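MymaA.19257.a.B3 (Mycobacterium marinum, PDB 6Q10) is of unknown function but is the soluble, LytR_C-containing part of a membrane-linked protein, the Rv2700 ortholog, and so is probably connected with the cell envelope. Local coordinates at residues A[18-23]-A[90-95]; A[42-47]-A[59-64]; A[103-106]-A[110-113]. One frame throughout, in Å; residues are numbered along the deposited sequence.

Contact 1 (A[18-23]-A[90-95])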
ATOM      1  N   GLU A  18      -9.859  -9.494   6.750  1.00 25.22           N
ATOM      2  CA  GLU A  18     -10.747  -8.372   6.500  1.00 27.40           C
ATOM      3  C   GLU A  18     -10.335  -7.615   5.249  1.00 25.52           C
ATOM      4  O   GLU A  18     -11.181  -7.295   4.407  1.00 28.71           O
ATOM      5  CB  GLU A  18     -10.773  -7.438   7.705  1.00 30.10           C
ATOM      6  CG  GLU A  18     -11.630  -6.191   7.437  1.00 36.07           C
ATOM      7  CD  GLU A  18     -11.863  -5.346   8.670  1.00 42.81           C
ATOM      8  OE1 GLU A  18     -11.336  -5.702   9.744  1.00 40.67           O
ATOM      9  OE2 GLU A  18     -12.573  -4.315   8.564  1.00 48.55           O
ATOM     10  N   MET A  19      -9.031  -7.359   5.077  1.00 22.98           N
ATOM     11  CA  MET A  19      -8.650  -6.527   3.941  1.00 23.23           C
ATOM     12  C   MET A  19      -8.791  -7.250   2.607  1.00 23.11           C
ATOM     13  O   MET A  19      -8.957  -6.599   1.571  1.00 24.07           O
ATOM     14  CB  MET A  19      -7.224  -6.011   4.109  1.00 22.50           C
ATOM     15  CG  MET A  19      -6.796  -5.005   2.992  1.00 24.49           C
ATOM     16  SD  MET A  19      -7.677  -3.411   2.930  1.00 36.16           S
ATOM     17  CE  MET A  19      -7.544  -3.290   4.685  1.00 22.52           C
ATOM     18  N   THR A  20      -8.687  -8.583   2.591  1.00 23.35           N
ATOM     19  CA  THR A  20      -8.842  -9.302   1.332  1.00 25.05           C
ATOM     20  C   THR A  20     -10.215  -9.086   0.716  1.00 25.74           C
ATOM     21  O   THR A  20     -10.353  -9.143  -0.512  1.00 31.04           O
ATOM     22  CB  THR A  20      -8.585 -10.786   1.563  1.00 27.72           C
ATOM     23  OG1 THR A  20      -7.227 -10.944   1.956  1.00 27.84           O
ATOM     24  CG2 THR A  20      -8.839 -11.589   0.297  1.00 34.13           C
ATOM     25  N   ASP A  21     -11.215  -8.764   1.525  1.00 27.69           N
ATOM     26  CA  ASP A  21     -12.562  -8.547   1.009  1.00 31.43           C
ATOM     27  C   ASP A  21     -12.802  -7.127   0.513  1.00 29.68           C
ATOM     28  O   ASP A  21     -13.896  -6.858   0.002  1.00 38.12           O
ATOM     29  CB  ASP A  21     -13.593  -8.894   2.083  1.00 31.36           C
ATOM     30  CG  ASP A  21     -13.735 -10.394   2.284  1.00 45.57           C
ATOM     31  OD1 ASP A  21     -13.385 -11.158   1.355  1.00 48.61           O
ATOM     32  OD2 ASP A  21     -14.194 -10.809   3.369  1.00 54.07           O
ATOM     33  N   VAL A  22     -11.831  -6.225   0.629  1.00 23.61           N
ATOM     34  CA  VAL A  22     -12.001  -4.848   0.174  1.00 25.28           C
ATOM     35  C   VAL A  22     -11.667  -4.756  -1.313  1.00 25.86           C
ATOM     36  O   VAL A  22     -10.612  -5.219  -1.756  1.00 24.64           O
ATOM     37  CB  VAL A  22     -11.125  -3.900   1.002  1.00 25.81           C
ATOM     38  CG1 VAL A  22     -11.195  -2.453   0.421  1.00 24.06           C
ATOM     39  CG2 VAL A  22     -11.535  -3.957   2.471  1.00 23.97           C
ATOM     40  N   THR A  23     -12.566  -4.179  -2.094  1.00 22.94           N
ATOM     41  CA  THR A  23     -12.271  -3.952  -3.504  1.00 23.04           C
ATOM     42  C   THR A  23     -11.253  -2.828  -3.634  1.00 25.89           C
ATOM     43  O   THR A  23     -11.502  -1.718  -3.127  1.00 26.06           O
ATOM     44  CB  THR A  23     -13.530  -3.587  -4.270  1.00 24.41           C
ATOM     45  OG1 THR A  23     -14.468  -4.665  -4.152  1.00 29.64           O
ATOM     46  CG2 THR A  23     -13.202  -3.373  -5.720  1.00 25.91           C
ATOM     47  N   ALA A  90      -5.428  -1.257  -2.627  1.00 17.68           N
ATOM     48  CA  ALA A  90      -4.643  -1.155  -3.851  1.00 17.97           C
ATOM     49  C   ALA A  90      -3.147  -1.144  -3.545  1.00 17.55           C
ATOM     50  O   ALA A  90      -2.372  -1.848  -4.204  1.00 18.73           O
ATOM     51  CB  ALA A  90      -5.046   0.114  -4.634  1.00 18.58           C
ATOM     52  N   VAL A  91      -2.728  -0.341  -2.557  1.00 17.01           N
ATOM     53  CA  VAL A  91      -1.321  -0.332  -2.161  1.00 17.84           C
ATOM     54  C   VAL A  91      -0.891  -1.718  -1.684  1.00 17.75           C
ATOM     55  O   VAL A  91       0.227  -2.168  -1.962  1.00 17.24           O
ATOM     56  CB  VAL A  91      -1.079   0.732  -1.077  1.00 16.41           C
ATOM     57  CG1 VAL A  91       0.388   0.722  -0.649  1.00 19.58           C
ATOM     58  CG2 VAL A  91      -1.458   2.118  -1.630  1.00 19.40           C
ATOM     59  N   TRP A  92      -1.771  -2.418  -0.963  1.00 15.62           N
ATOM     60  CA  TRP A  92      -1.393  -3.712  -0.402  1.00 16.06           C
ATOM     61  C   TRP A  92      -1.101  -4.758  -1.470  1.00 17.87           C
ATOM     62  O   TRP A  92      -0.380  -5.722  -1.209  1.00 20.15           O
ATOM     63  CB  TRP A  92      -2.529  -4.164   0.541  1.00 18.54           C
ATOM     64  CG  TRP A  92      -2.224  -5.256   1.508  1.00 19.55           C
ATOM     65  CD1 TRP A  92      -1.075  -5.454   2.211  1.00 20.51           C
ATOM     66  CD2 TRP A  92      -3.128  -6.293   1.896  1.00 20.02           C
ATOM     67  NE1 TRP A  92      -1.222  -6.561   3.033  1.00 21.63           N
ATOM     68  CE2 TRP A  92      -2.469  -7.101   2.834  1.00 24.57           C
ATOM     69  CE3 TRP A  92      -4.427  -6.628   1.505  1.00 23.51           C
ATOM     70  CZ2 TRP A  92      -3.084  -8.224   3.409  1.00 25.97           C
ATOM     71  CZ3 TRP A  92      -5.033  -7.737   2.088  1.00 26.64           C
ATOM     72  CH2 TRP A  92      -4.358  -8.504   3.024  1.00 24.84           C
ATOM     73  N   LEU A  93      -1.664  -4.593  -2.674  1.00 17.89           N
ATOM     74  CA  LEU A  93      -1.329  -5.479  -3.780  1.00 18.95           C
ATOM     75  C   LEU A  93       0.159  -5.456  -4.092  1.00 19.84           C
ATOM     76  O   LEU A  93       0.750  -6.491  -4.408  1.00 21.40           O
ATOM     77  CB  LEU A  93      -2.108  -5.054  -5.028  1.00 20.32           C
ATOM     78  CG  LEU A  93      -3.604  -5.270  -4.919  1.00 20.49           C
ATOM     79  CD1 LEU A  93      -4.263  -4.547  -6.101  1.00 23.73           C
ATOM     80  CD2 LEU A  93      -3.965  -6.768  -4.941  1.00 22.79           C
ATOM     81  N   VAL A  94       0.772  -4.263  -4.060  1.00 18.42           N
ATOM     82  CA  VAL A  94       2.165  -4.130  -4.462  1.00 21.28           C
ATOM     83  C   VAL A  94       3.097  -4.050  -3.256  1.00 19.62           C
ATOM     84  O   VAL A  94       4.320  -4.127  -3.432  1.00 22.91           O
ATOM     85  CB  VAL A  94       2.358  -2.932  -5.413  1.00 19.90           C
ATOM     86  CG1 VAL A  94       1.630  -3.222  -6.752  1.00 21.79           C
ATOM     87  CG2 VAL A  94       1.836  -1.620  -4.795  1.00 18.99           C
ATOM     88  N   ALA A  95       2.558  -3.947  -2.043  1.00 18.09           N
ATOM     89  CA  ALA A  95       3.348  -4.054  -0.809  1.00 17.62           C
ATOM     90  C   ALA A  95       2.693  -5.090   0.098  1.00 18.06           C
ATOM     91  O   ALA A  95       2.219  -4.776   1.196  1.00 20.27           O
ATOM     92  CB  ALA A  95       3.440  -2.696  -0.116  1.00 20.62           C
TER
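Met19 lies against the six-membered ring of Trp92, bringing the short helix 16-20 against helix 85-94. Starting at the backbone, Met19 CB sits 3.4 Å from Trp92 CZ3. One bond further out, Met19 CG makes the closest approach of the contact, 3.2 Å to Trp92 CE3, which is tight for two carbons; it meets the ring obliquely. With CG anti to the backbone N (chi1 -175°) the chain is carried over to the indole, and the bend at chi2 (65°) then turns SD away from it, so CB and CG do the touching. Thr20 meets the same ring further round. Its backbone N stands at the ring edge, 3.8 Å from Trp92 CZ3, while Thr20 OG1 is 3.9 Å from both Trp92 CZ3 and CH2. That hydroxyl's hydrogen bond goes to Arg16 O in its own helix; its approach to the indole is a van der Waals one. No hydrogen bond crosses between the two segments. Trp92 also stacks on His151 of helix 144-153, whose Ala148 and His151 touch Thr20; Met19 in turn reaches Ala89, one turn back on helix 85-94. Three helices thus converge on one buried indole.

Contact 2 (A[42-47]-A[59-64])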
ATOM      1  N   GLY A  42      16.622   8.288   0.025  1.00 28.44           N
ATOM      2  CA  GLY A  42      15.902   8.353  -1.229  1.00 27.99           C
ATOM      3  C   GLY A  42      14.917   7.231  -1.470  1.00 31.07           C
ATOM      4  O   GLY A  42      14.254   7.226  -2.517  1.00 32.24           O
ATOM      5  N   GLN A  43      14.753   6.292  -0.535  1.00 24.27           N
ATOM      6  CA  GLN A  43      13.895   5.151  -0.839  1.00 24.65           C
ATOM      7  C   GLN A  43      12.432   5.547  -0.987  1.00 25.22           C
ATOM      8  O   GLN A  43      11.722   4.979  -1.827  1.00 25.62           O
ATOM      9  CB  GLN A  43      14.017   4.064   0.213  1.00 29.23           C
ATOM     10  CG  GLN A  43      13.382   2.784  -0.290  1.00 33.51           C
ATOM     11  CD  GLN A  43      13.601   1.634   0.644  1.00 39.73           C
ATOM     12  OE1 GLN A  43      13.694   1.821   1.857  1.00 42.84           O
ATOM     13  NE2 GLN A  43      13.675   0.432   0.092  1.00 37.59           N
ATOM     14  N   ALA A  44      11.938   6.474  -0.169  1.00 21.72           N
ATOM     15  CA  ALA A  44      10.540   6.864  -0.336  1.00 21.71           C
ATOM     16  C   ALA A  44      10.310   7.517  -1.689  1.00 24.09           C
ATOM     17  O   ALA A  44       9.284   7.262  -2.327  1.00 25.36           O
ATOM     18  CB  ALA A  44      10.066   7.785   0.793  1.00 23.57           C
ATOM     19  N   ALA A  45      11.243   8.350  -2.147  1.00 26.90           N
ATOM     20  CA  ALA A  45      11.095   8.965  -3.460  1.00 25.86           C
ATOM     21  C   ALA A  45      11.123   7.911  -4.562  1.00 26.58           C
ATOM     22  O   ALA A  45      10.371   8.013  -5.540  1.00 29.71           O
ATOM     23  CB  ALA A  45      12.194  10.009  -3.683  1.00 26.46           C
ATOM     24  N   ASP A  46      12.008   6.913  -4.433  1.00 26.87           N
ATOM     25  CA  ASP A  46      12.086   5.846  -5.429  1.00 26.71           C
ATOM     26  C   ASP A  46      10.772   5.092  -5.504  1.00 23.91           C
ATOM     27  O   ASP A  46      10.260   4.822  -6.602  1.00 29.93           O
ATOM     28  CB  ASP A  46      13.219   4.873  -5.099  1.00 28.99           C
ATOM     29  CG  ASP A  46      14.577   5.501  -5.215  1.00 41.96           C
ATOM     30  OD1 ASP A  46      14.704   6.493  -5.965  1.00 47.54           O
ATOM     31  OD2 ASP A  46      15.513   4.990  -4.561  1.00 46.69           O
ATOM     32  N   VAL A  47      10.202   4.744  -4.345  1.00 24.75           N
ATOM     33  CA  VAL A  47       8.974   3.949  -4.343  1.00 23.14           C
ATOM     34  C   VAL A  47       7.795   4.790  -4.821  1.00 22.58           C
ATOM     35  O   VAL A  47       6.936   4.304  -5.570  1.00 23.33           O
ATOM     36  CB  VAL A  47       8.729   3.334  -2.949  1.00 21.58           C
ATOM     37  CG1 VAL A  47       7.318   2.716  -2.842  1.00 23.74           C
ATOM     38  CG2 VAL A  47       9.790   2.290  -2.664  1.00 23.11           C
ATOM     39  N   PRO A  59       2.303   9.865  -5.920  1.00 25.37           N
ATOM     40  CA  PRO A  59       2.398   9.851  -4.461  1.00 22.06           C
ATOM     41  C   PRO A  59       3.418  10.860  -3.980  1.00 23.91           C
ATOM     42  O   PRO A  59       4.295  11.309  -4.718  1.00 29.29           O
ATOM     43  CB  PRO A  59       2.848   8.420  -4.137  1.00 23.39           C
ATOM     44  CG  PRO A  59       2.443   7.642  -5.289  1.00 28.94           C
ATOM     45  CD  PRO A  59       2.641   8.537  -6.472  1.00 27.55           C
ATOM     46  N   THR A  60       3.285  11.219  -2.713  1.00 25.77           N
ATOM     47  CA  THR A  60       4.256  12.109  -2.089  1.00 23.10           C
ATOM     48  C   THR A  60       5.354  11.256  -1.442  1.00 25.59           C
ATOM     49  O   THR A  60       5.238  10.024  -1.336  1.00 26.10           O
ATOM     50  CB  THR A  60       3.562  13.008  -1.068  1.00 31.37           C
ATOM     51  OG1 THR A  60       3.213  12.243   0.083  1.00 33.76           O
ATOM     52  CG2 THR A  60       2.311  13.616  -1.646  1.00 41.49           C
ATOM     53  N   ALA A  61       6.461  11.893  -1.069  1.00 24.05           N
ATOM     54  CA  ALA A  61       7.536  11.132  -0.422  1.00 20.34           C
ATOM     55  C   ALA A  61       8.190  11.964   0.662  1.00 26.29           C
ATOM     56  O   ALA A  61       8.644  13.092   0.404  1.00 30.10           O
ATOM     57  CB  ALA A  61       8.611  10.694  -1.421  1.00 24.08           C
ATOM     58  N   ALA A  62       8.286  11.389   1.858  1.00 21.63           N
ATOM     59  CA  ALA A  62       8.844  12.130   2.988  1.00 23.05           C
ATOM     60  C   ALA A  62       9.375  11.148   4.023  1.00 22.75           C
ATOM     61  O   ALA A  62       9.378   9.931   3.817  1.00 22.48           O
ATOM     62  CB  ALA A  62       7.787  13.044   3.603  1.00 31.43           C
ATOM     63  N   ASN A  63       9.821  11.682   5.157  1.00 24.27           N
ATOM     64  CA  ASN A  63      10.221  10.829   6.273  1.00 23.63           C
ATOM     65  C   ASN A  63       9.023  10.522   7.173  1.00 26.16           C
ATOM     66  O   ASN A  63       8.110  11.333   7.335  1.00 23.98           O
ATOM     67  CB  ASN A  63      11.315  11.490   7.101  1.00 24.06           C
ATOM     68  CG  ASN A  63      12.696  11.444   6.432  1.00 27.53           C
ATOM     69  OD1 ASN A  63      12.898  10.726   5.470  1.00 27.10           O
ATOM     70  ND2 ASN A  63      13.657  12.204   6.983  1.00 33.14           N
ATOM     71  N   ASP A  64       9.028   9.337   7.777  1.00 26.95           N
ATOM     72  CA  ASP A  64       7.959   8.982   8.717  1.00 21.42           C
ATOM     73  C   ASP A  64       8.181   9.625  10.084  1.00 26.22           C
ATOM     74  O   ASP A  64       9.214   9.372  10.714  1.00 29.66           O
ATOM     75  CB  ASP A  64       7.898   7.471   8.896  1.00 23.35           C
ATOM     76  CG  ASP A  64       6.878   7.063   9.931  1.00 29.50           C
ATOM     77  OD1 ASP A  64       5.898   7.812  10.121  1.00 25.80           O
ATOM     78  OD2 ASP A  64       7.058   5.995  10.554  1.00 29.31           O
TER
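The beta-alpha-beta unit made of strand 32-36, helix 43-54 and strand 60-63 is closed here, where the first turn of the crossover helix lies on the strand that follows it. The axes of the short segments 43-47 and 60-63 run nearly antiparallel, at 164°, and approach to 7.0 Å, as expected when a chain climbs one strand, returns through a helix and enters a parallel neighbour. Such closeness is possible because the meeting residues are small: Ala44 and Ala45 from the helix, Ala61 and Ala62 from the strand. The CA atoms of Ala45 and Ala61 are just 5.2 Å apart. Ala61 sends its methyl toward the helix, where it packs on backbone as much as on side chains, while Ala62 presents its carbonyl oxygen and turns its own methyl away. Ala44 CB lies 3.8 Å from that oxygen, Ala62 O, and meets Ala61 CB methyl on methyl at 3.9 Å. The interface is packing throughout, with no hydrogen bond from helix to strand; the strand's backbone bonds run to strand 32-36, with Thr60 and Ala62 both paired to Val34. Ala44 also touches the Val34 side chain, so its buried methyl sits over both strands of the unit, whereas Ala45 lies on the exposed flank. At the centre of the contact the single methyl of Ala61 fits against the peptide joining two helix residues: Ala61 CB is 3.6 Å from both Ala44 C and Ala45 N.

Contact 3 (A[103-106]-A[110-113])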
ATOM      1  N   ASP A 103      -5.770   4.030  11.439  1.00 22.79           N
ATOM      2  CA  ASP A 103      -5.383   4.972  12.480  1.00 23.69           C
ATOM      3  C   ASP A 103      -6.459   6.010  12.744  1.00 28.70           C
ATOM      4  O   ASP A 103      -6.224   6.949  13.496  1.00 29.79           O
ATOM      5  CB  ASP A 103      -4.032   5.623  12.148  1.00 24.68           C
ATOM      6  CG  ASP A 103      -4.083   6.576  10.952  1.00 26.81           C
ATOM      7  OD1 ASP A 103      -5.148   6.760  10.311  1.00 24.11           O
ATOM      8  OD2 ASP A 103      -3.019   7.161  10.665  1.00 31.30           O
ATOM      9  N   GLY A 104      -7.645   5.824  12.184  1.00 24.80           N
ATOM     10  CA  GLY A 104      -8.768   6.651  12.535  1.00 28.36           C
ATOM     11  C   GLY A 104      -8.805   7.988  11.842  1.00 27.38           C
ATOM     12  O   GLY A 104      -9.656   8.813  12.189  1.00 29.19           O
ATOM     13  N   ARG A 105      -7.918   8.232  10.886  1.00 24.22           N
ATOM     14  CA  ARG A 105      -7.942   9.519  10.198  1.00 24.50           C
ATOM     15  C   ARG A 105      -9.257   9.697   9.441  1.00 26.15           C
ATOM     16  O   ARG A 105      -9.888   8.723   9.009  1.00 29.15           O
ATOM     17  CB  ARG A 105      -6.754   9.645   9.239  1.00 23.53           C
ATOM     18  CG  ARG A 105      -6.872   8.757   7.974  1.00 23.37           C
ATOM     19  CD  ARG A 105      -5.633   8.856   7.117  1.00 24.63           C
ATOM     20  NE  ARG A 105      -4.494   8.237   7.789  1.00 23.47           N
ATOM     21  CZ  ARG A 105      -3.264   8.236   7.293  1.00 25.57           C
ATOM     22  NH1 ARG A 105      -3.018   8.832   6.132  1.00 23.12           N
ATOM     23  NH2 ARG A 105      -2.275   7.692   7.993  1.00 24.41           N
ATOM     24  N   ALA A 106      -9.647  10.961   9.248  1.00 28.94           N
ATOM     25  CA  ALA A 106     -10.957  11.268   8.689  1.00 33.27           C
ATOM     26  C   ALA A 106     -10.948  11.405   7.175  1.00 35.67           C
ATOM     27  O   ALA A 106     -12.022  11.366   6.568  1.00 41.14           O
ATOM     28  CB  ALA A 106     -11.527  12.551   9.303  1.00 33.52           C
ATOM     29  N   VAL A 110      -3.642   7.679   2.387  1.00 20.18           N
ATOM     30  CA  VAL A 110      -3.032   6.440   2.849  1.00 17.53           C
ATOM     31  C   VAL A 110      -1.520   6.620   2.890  1.00 20.79           C
ATOM     32  O   VAL A 110      -0.929   7.159   1.942  1.00 21.73           O
ATOM     33  CB  VAL A 110      -3.420   5.298   1.900  1.00 21.19           C
ATOM     34  CG1 VAL A 110      -2.647   4.037   2.266  1.00 18.95           C
ATOM     35  CG2 VAL A 110      -4.940   5.064   1.963  1.00 20.62           C
ATOM     36  N   ASP A 111      -0.886   6.174   3.984  1.00 19.55           N
ATOM     37  CA  ASP A 111       0.566   6.216   4.094  1.00 19.68           C
ATOM     38  C   ASP A 111       1.135   4.815   3.883  1.00 19.13           C
ATOM     39  O   ASP A 111       0.772   3.895   4.614  1.00 22.29           O
ATOM     40  CB  ASP A 111       0.990   6.736   5.464  1.00 18.54           C
ATOM     41  CG  ASP A 111       0.443   8.136   5.771  1.00 24.40           C
ATOM     42  OD1 ASP A 111       0.169   8.888   4.825  1.00 27.03           O
ATOM     43  OD2 ASP A 111       0.284   8.480   6.958  1.00 26.91           O
ATOM     44  N   LEU A 112       2.046   4.670   2.909  1.00 18.74           N
ATOM     45  CA  LEU A 112       2.863   3.472   2.741  1.00 16.50           C
ATOM     46  C   LEU A 112       4.187   3.761   3.431  1.00 16.85           C
ATOM     47  O   LEU A 112       4.929   4.652   3.007  1.00 19.51           O
ATOM     48  CB  LEU A 112       3.074   3.146   1.264  1.00 18.01           C
ATOM     49  CG  LEU A 112       4.105   2.050   1.025  1.00 16.98           C
ATOM     50  CD1 LEU A 112       3.697   0.714   1.681  1.00 19.31           C
ATOM     51  CD2 LEU A 112       4.268   1.904  -0.502  1.00 20.60           C
ATOM     52  N   VAL A 113       4.437   3.076   4.553  1.00 17.87           N
ATOM     53  CA  VAL A 113       5.595   3.328   5.396  1.00 19.16           C
ATOM     54  C   VAL A 113       6.622   2.242   5.126  1.00 19.32           C
ATOM     55  O   VAL A 113       6.340   1.057   5.336  1.00 22.63           O
ATOM     56  CB  VAL A 113       5.203   3.349   6.878  1.00 20.35           C
ATOM     57  CG1 VAL A 113       6.409   3.825   7.723  1.00 22.59           C
ATOM     58  CG2 VAL A 113       4.004   4.283   7.065  1.00 23.34           C
TER
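Arg105 reaches from the loop after strand 99-102 to Asp111 on strand 110-114, its guanidinium held between two carboxylates. The firm bond across is Arg105 NH2 to Asp111 OD2, 2.9 Å at 155°; the oxygen lies close to the guanidinium plane but is met from well above its own carboxylate plane, the two planes being 61° apart. Within the loop the grip is side-on: Arg105 NE gives a straight bond of 3.0 Å to the syn lone pair of Asp103 OD1, and NH2 reaches Asp103 OD2 at 2.8 Å. Asp103 OD1 also takes the backbone N of Arg105 at 3.2 Å, closing an Asx turn. The bend at chi3 (69°) helps bring the guanidinium to both acids. The looser side is Arg105 NH1, whose bond to Asp111 OD1 is weak at 3.4 Å; it also bonds to Ser109 OG. At the backbone end of the side chain, Gly104 and Ala106 are exposed. Arg33 NH1, close to Arg105 NH1, bridges to Asp111 OD1, so two arginines share that buried acid, whose charge should help offset theirs. They would be expected to favour ionised carboxylates and offset the like charges of Asp103 and Asp111, tying the loop to the sheet.

How the contacts relate
Contacts 2 and 3 share the mixed sheet, in which strand 32-36 lies between strands 110-114 and 60-63, while contact 1 joins two helices. Along the chain, contact 2 falls between the two halves of contact 1, and contact 3 follows both. Contacts 1 and 2 are on opposite sides of the chain's centre, their centres 20 Å apart; contact 3 touches both, its centre 14 Å and 15 Å from theirs. Leu112 links all three: its CD1 packs on Val91 CG1 at 4.0 Å and its CD2 on Val47 CG1 at 3.9 Å. Asp64 also touches Val113. Within the LytR_C region Leu112 thus packs helices 85-94 and 43-54 against the sheet, and contact 1 adds helix 16-20 through Trp92.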